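Local coordinates for protein AvrRpt2 (Erwinia amylovora, PDB 6HQZ) that probably acts as a papain-like cysteine protease of the C70 family, a type III effector that the fire blight pathogen delivers into its host plant, at residues Thr25-His30 / His122-Gly127; Asn81-Leu86 / His147-Ser152. All blocks are in the same frame, centred on the assembly; numbering follows the deposited sequence.

Interaction 1 (Thr25-His30 / His122-Gly127); sequences TRMLGH and HDPQRG
Met27, in the last turn of helix 19-27, reaches over to His122 and Pro124 where strand 118-123 runs out into a turn, one of the places where this helix of the papain-like fold meets the antiparallel sheet. The tight part is at the sulfur. Met27 SD lies 3.5 Å from His122 CB and equally close to His122 CD2, a Met-aromatic contact at the edge of the imidazole, with SD 4.5 Å from the ring centroid and 72° off the ring normal. The bend of the methionine chain at chi3 (-95°) sets Met27 CE near His122 CB and 4.1 Å from Pro124 CG. The imidazole is held at both nitrogens, by Val8 O at NE2 and Asp129 N at ND1, which should fix its rotation and the edge given to the sulfur. Beyond Pro124 the contact ends. Gln125 and Arg126 lie on the exposed side, and the turn is shaped largely by bonds within itself: Asp123 faces both Arg126 and Gly127 in a classic beta bulge, and its carboxylate closes an Asx turn, Gln125 N reaching the anti lone pair of Asp123 OD1 at 2.8 Å.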
loop_
_atom_site.group_PDB
_atom_site.type_symbol
_atom_site.label_atom_id
_atom_site.label_comp_id
_atom_site.label_asym_id
_atom_site.label_seq_id
_atom_site.Cartn_x
_atom_site.Cartn_y
_atom_site.Cartn_z
ATOM N N THR A 25 -1.259 -2.389 21.225
ATOM C CA THR A 25 -0.515 -3.583 20.865
ATOM C C THR A 25 -1.521 -4.760 20.638
ATOM O O THR A 25 -1.336 -5.478 19.654
ATOM C CB THR A 25 0.576 -3.946 21.874
ATOM O OG1 THR A 25 0.011 -4.014 23.172
ATOM C CG2 THR A 25 1.667 -2.980 21.858
ATOM N N ARG A 26 -2.609 -4.836 21.427
ATOM C CA ARG A 26 -3.691 -5.818 21.209
ATOM C C ARG A 26 -4.415 -5.603 19.866
ATOM O O ARG A 26 -4.675 -6.586 19.133
ATOM C CB ARG A 26 -4.708 -5.901 22.381
ATOM C CG ARG A 26 -5.353 -7.278 22.539
ATOM C CD ARG A 26 -6.005 -7.572 23.917
ATOM N NE ARG A 26 -5.561 -6.613 24.936
ATOM C CZ ARG A 26 -6.300 -6.121 25.928
ATOM N NH1 ARG A 26 -7.544 -6.539 26.138
ATOM N NH2 ARG A 26 -5.753 -5.219 26.741
ATOM N N MET A 27 -4.650 -4.342 19.492
ATOM C CA MET A 27 -5.218 -4.045 18.184
ATOM C C MET A 27 -4.306 -4.472 17.043
ATOM O O MET A 27 -4.820 -4.805 15.975
ATOM C CB MET A 27 -5.629 -2.589 18.033
ATOM C CG MET A 27 -6.751 -2.200 18.953
ATOM S SD MET A 27 -7.379 -0.551 18.607
ATOM C CE MET A 27 -6.463 0.445 19.758
ATOM N N LEU A 28 -2.997 -4.508 17.286
ATOM C CA LEU A 28 -2.015 -4.956 16.272
ATOM C C LEU A 28 -1.882 -6.508 16.177
ATOM O O LEU A 28 -1.055 -7.002 15.388
ATOM C CB LEU A 28 -0.642 -4.341 16.520
ATOM C CG LEU A 28 -0.272 -3.127 15.666
ATOM C CD1 LEU A 28 -1.259 -1.951 15.665
ATOM C CD2 LEU A 28 1.118 -2.651 16.030
ATOM N N GLY A 29 -2.595 -7.226 17.043
ATOM C CA GLY A 29 -2.585 -8.707 17.130
ATOM C C GLY A 29 -1.677 -9.309 18.215
ATOM O O GLY A 29 -1.626 -10.510 18.340
ATOM N N HIS A 30 -0.987 -8.489 19.008
ATOM C CA HIS A 30 -0.022 -8.965 20.030
ATOM C C HIS A 30 -0.640 -9.005 21.427
ATOM O O HIS A 30 -1.512 -8.189 21.775
ATOM C CB HIS A 30 1.208 -8.027 20.068
ATOM C CG HIS A 30 2.023 -8.042 18.810
ATOM N ND1 HIS A 30 3.328 -8.497 18.768
ATOM C CD2 HIS A 30 1.701 -7.699 17.545
ATOM C CE1 HIS A 30 3.772 -8.436 17.526
ATOM N NE2 HIS A 30 2.802 -7.967 16.761
ATOM N N HIS A 122 -8.022 4.186 15.307
ATOM C CA HIS A 122 -8.665 3.699 16.507
ATOM C C HIS A 122 -7.981 4.423 17.682
ATOM O O HIS A 122 -6.787 4.291 17.859
ATOM C CB HIS A 122 -8.419 2.210 16.746
ATOM C CG HIS A 122 -9.232 1.309 15.865
ATOM N ND1 HIS A 122 -10.331 1.758 15.161
ATOM C CD2 HIS A 122 -9.125 -0.010 15.608
ATOM C CE1 HIS A 122 -10.841 0.749 14.471
ATOM N NE2 HIS A 122 -10.158 -0.347 14.766
ATOM N N ASP A 123 -8.780 5.067 18.515
ATOM C CA ASP A 123 -8.292 5.790 19.706
ATOM C C ASP A 123 -8.787 5.027 20.936
ATOM O O ASP A 123 -9.988 4.951 21.203
ATOM C CB ASP A 123 -8.830 7.197 19.695
ATOM C CG ASP A 123 -8.231 8.076 20.812
ATOM O OD1 ASP A 123 -8.191 7.664 21.969
ATOM O OD2 ASP A 123 -7.895 9.207 20.538
ATOM N N PRO A 124 -7.872 4.426 21.694
ATOM C CA PRO A 124 -8.256 3.635 22.803
ATOM C C PRO A 124 -9.091 4.381 23.866
ATOM O O PRO A 124 -9.704 3.736 24.754
ATOM C CB PRO A 124 -6.915 3.195 23.420
ATOM C CG PRO A 124 -5.874 3.459 22.423
ATOM C CD PRO A 124 -6.438 4.423 21.431
ATOM N N GLN A 125 -9.104 5.718 23.822
ATOM C CA GLN A 125 -9.900 6.446 24.767
ATOM C C GLN A 125 -11.051 7.198 24.186
ATOM O O GLN A 125 -11.850 7.669 24.930
ATOM C CB GLN A 125 -9.011 7.372 25.606
ATOM C CG GLN A 125 -9.691 7.971 26.791
ATOM C CD GLN A 125 -10.645 7.056 27.592
ATOM O OE1 GLN A 125 -10.212 6.036 28.134
ATOM N NE2 GLN A 125 -11.928 7.473 27.753
ATOM N N ARG A 126 -11.138 7.306 22.879
ATOM C CA ARG A 126 -12.186 7.996 22.233
ATOM C C ARG A 126 -13.046 7.174 21.321
ATOM O O ARG A 126 -14.225 7.516 21.168
ATOM C CB ARG A 126 -11.618 9.170 21.468
ATOM C CG ARG A 126 -11.124 10.216 22.409
ATOM C CD ARG A 126 -12.323 10.979 22.898
ATOM N NE ARG A 126 -11.886 12.272 23.329
ATOM C CZ ARG A 126 -11.266 12.461 24.464
ATOM N NH1 ARG A 126 -11.101 11.444 25.319
ATOM N NH2 ARG A 126 -10.902 13.679 24.761
ATOM N N GLY A 127 -12.535 6.040 20.834
ATOM C CA GLY A 127 -13.351 5.139 20.067
ATOM C C GLY A 127 -12.748 4.701 18.745
ATOM O O GLY A 127 -11.705 5.240 18.270
#

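Interaction 2 (Asn81-Leu86 / His147-Ser152); sequences NELGNL and HAMLYS
Met149 leaves its strand with CG beside the backbone N (chi1 -76°), extends through chi2 and then folds at chi3 (72°), which carries its methyl to the leucines of helix 80-90. Leu83, whose CG likewise sits beside its backbone N, brings CD2 to meet it. Met149 CE and Leu83 CD2 approach to 3.9 Å, the two side chains crossing at about a right angle. One helical turn on, Leu86 adds a looser touch, its CD1 being 4.4 Å from Met149 CE, so a single methyl serves two leucines spaced i, i+3 on the helix. The backbones stay well apart, Leu86 CA and Tyr151 CA being separated by 9.7 Å, and side chains alone bridge the interval. Phe78 touches all three residues, while Ile93 and Phe95 of strand 93-98 and Leu134 and Phe137 of helix 134-140 extend the apolar layer between helix and sheet.

Away from this layer the helix carries polar groups. Asn85 ND2 donates to Glu82 OE1 at 3.0 Å, almost straight (171°) and within the amide plane, though tilted from the carboxylate plane on its syn side, and Asn85 OD1 accepts from Arg89 NE, so the amide is held at both ends. Asn85 also packs on Cys88 of the second subunit; Cys88 forms the interchain disulfide. Between the two segments the contact is wholly apolar, one part of the helix's packing: with no directional bond, it depends on the close fit of Leu83, Leu86 and Met149.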
loop_
_atom_site.group_PDB
_atom_site.type_symbol
_atom_site.label_atom_id
_atom_site.label_comp_id
_atom_site.label_asym_id
_atom_site.label_seq_id
_atom_site.Cartn_x
_atom_site.Cartn_y
_atom_site.Cartn_z
ATOM N N ASN A 81 -0.692 9.491 0.328
ATOM C CA ASN A 81 -0.269 8.287 -0.392
ATOM C C ASN A 81 0.797 7.498 0.373
ATOM O O ASN A 81 0.751 6.274 0.416
ATOM C CB ASN A 81 0.272 8.605 -1.789
ATOM C CG ASN A 81 -0.808 9.015 -2.758
ATOM O OD1 ASN A 81 -1.986 8.712 -2.582
ATOM N ND2 ASN A 81 -0.416 9.724 -3.773
ATOM N N GLU A 82 1.776 8.189 0.954
ATOM C CA GLU A 82 2.833 7.449 1.645
ATOM C C GLU A 82 2.339 6.706 2.867
ATOM O O GLU A 82 2.713 5.566 3.081
ATOM C CB GLU A 82 4.038 8.322 2.027
ATOM C CG GLU A 82 5.192 7.509 2.620
ATOM C CD GLU A 82 5.603 6.198 1.879
ATOM O OE1 GLU A 82 5.556 6.033 0.582
ATOM O OE2 GLU A 82 6.086 5.320 2.627
ATOM N N LEU A 83 1.517 7.337 3.681
ATOM C CA LEU A 83 0.880 6.565 4.781
ATOM C C LEU A 83 0.089 5.314 4.288
ATOM O O LEU A 83 0.119 4.252 4.904
ATOM C CB LEU A 83 -0.022 7.445 5.604
ATOM C CG LEU A 83 0.786 8.450 6.464
ATOM C CD1 LEU A 83 -0.182 9.455 7.104
ATOM C CD2 LEU A 83 1.644 7.743 7.499
ATOM N N GLY A 84 -0.625 5.470 3.181
ATOM C CA GLY A 84 -1.369 4.352 2.585
ATOM C C GLY A 84 -0.447 3.223 2.161
ATOM O O GLY A 84 -0.692 2.033 2.434
ATOM N N ASN A 85 0.638 3.607 1.496
ATOM C CA ASN A 85 1.636 2.641 1.128
ATOM C C ASN A 85 2.116 1.901 2.393
ATOM O O ASN A 85 2.180 0.688 2.389
ATOM C CB ASN A 85 2.757 3.393 0.414
ATOM C CG ASN A 85 3.918 2.524 0.011
ATOM O OD1 ASN A 85 3.788 1.316 -0.258
ATOM N ND2 ASN A 85 5.087 3.176 -0.115
ATOM N N LEU A 86 2.434 2.639 3.467
ATOM C CA LEU A 86 2.919 2.032 4.710
ATOM C C LEU A 86 1.932 1.042 5.331
ATOM O O LEU A 86 2.322 -0.056 5.733
ATOM C CB LEU A 86 3.305 3.109 5.745
ATOM C CG LEU A 86 4.651 3.796 5.423
ATOM C CD1 LEU A 86 4.907 5.008 6.322
ATOM C CD2 LEU A 86 5.822 2.820 5.538
ATOM N N HIS A 147 10.869 5.702 17.229
ATOM C CA HIS A 147 9.835 4.674 17.457
ATOM C C HIS A 147 8.455 5.264 17.507
ATOM O O HIS A 147 7.569 4.686 18.097
ATOM C CB HIS A 147 10.113 3.830 18.695
ATOM C CG HIS A 147 10.481 4.615 19.913
ATOM N ND1 HIS A 147 11.782 4.934 20.223
ATOM C CD2 HIS A 147 9.716 5.147 20.900
ATOM C CE1 HIS A 147 11.804 5.629 21.350
ATOM N NE2 HIS A 147 10.557 5.803 21.760
ATOM N N ALA A 148 8.287 6.404 16.851
ATOM C CA ALA A 148 7.044 7.122 16.781
ATOM C C ALA A 148 5.900 6.259 16.216
ATOM O O ALA A 148 4.754 6.438 16.646
ATOM C CB ALA A 148 7.221 8.407 15.991
ATOM N N MET A 149 6.218 5.335 15.283
ATOM C CA MET A 149 5.214 4.582 14.530
ATOM C C MET A 149 5.701 3.149 14.508
ATOM O O MET A 149 6.768 2.881 13.914
ATOM C CB MET A 149 5.160 5.138 13.102
ATOM C CG MET A 149 4.402 6.501 13.004
ATOM S SD MET A 149 4.623 7.180 11.373
ATOM C CE MET A 149 3.615 6.118 10.421
ATOM N N LEU A 150 4.972 2.258 15.193
ATOM C CA LEU A 150 5.326 0.881 15.324
ATOM C C LEU A 150 4.328 -0.012 14.604
ATOM O O LEU A 150 3.121 0.270 14.547
ATOM C CB LEU A 150 5.420 0.443 16.780
ATOM C CG LEU A 150 6.550 1.033 17.614
ATOM C CD1 LEU A 150 6.464 0.510 19.043
ATOM C CD2 LEU A 150 7.938 0.711 17.068
ATOM N N TYR A 151 4.854 -1.119 14.084
ATOM C CA TYR A 151 4.005 -2.103 13.399
ATOM C C TYR A 151 4.411 -3.510 13.739
ATOM O O TYR A 151 5.527 -3.725 14.281
ATOM C CB TYR A 151 4.011 -1.846 11.884
ATOM C CG TYR A 151 5.351 -2.055 11.178
ATOM C CD1 TYR A 151 5.715 -3.318 10.667
ATOM C CD2 TYR A 151 6.230 -0.973 10.973
ATOM C CE1 TYR A 151 6.942 -3.499 10.022
ATOM C CE2 TYR A 151 7.432 -1.141 10.320
ATOM C CZ TYR A 151 7.783 -2.394 9.871
ATOM O OH TYR A 151 8.952 -2.482 9.243
ATOM N N SER A 152 3.530 -4.464 13.365
ATOM C CA SER A 152 3.726 -5.874 13.628
ATOM C C SER A 152 4.607 -6.524 12.572
ATOM O O SER A 152 4.365 -6.377 11.399
ATOM C CB SER A 152 2.407 -6.687 13.624
ATOM O OG SER A 152 2.688 -8.024 14.081
#

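How the interactions relate
Interactions 1 and 2 lie about 15 Å apart, centre to centre, and share the antiparallel sheet. Their strands, 118-123 and 149-152, are separated in it by 93-98 and 104-113. The helices take opposite faces: helix 19-27 reaches Met94 of strand 93-98, whereas helix 80-90 packs against the neighbouring Ile93. Along the chain the segments alternate, 25-30, 81-86, 122-127 and 147-152, so the two contacts interlock distant parts of the papain-like protease domain, the portion of the longer effector described here. They also meet directly: His30 NE2 and Ser152 OG, 2.7 Å apart, probably form a hydrogen bond that ties the loop just after helix 19-27 to strand 149-152, and Leu28 packs beside Leu150 and Tyr151.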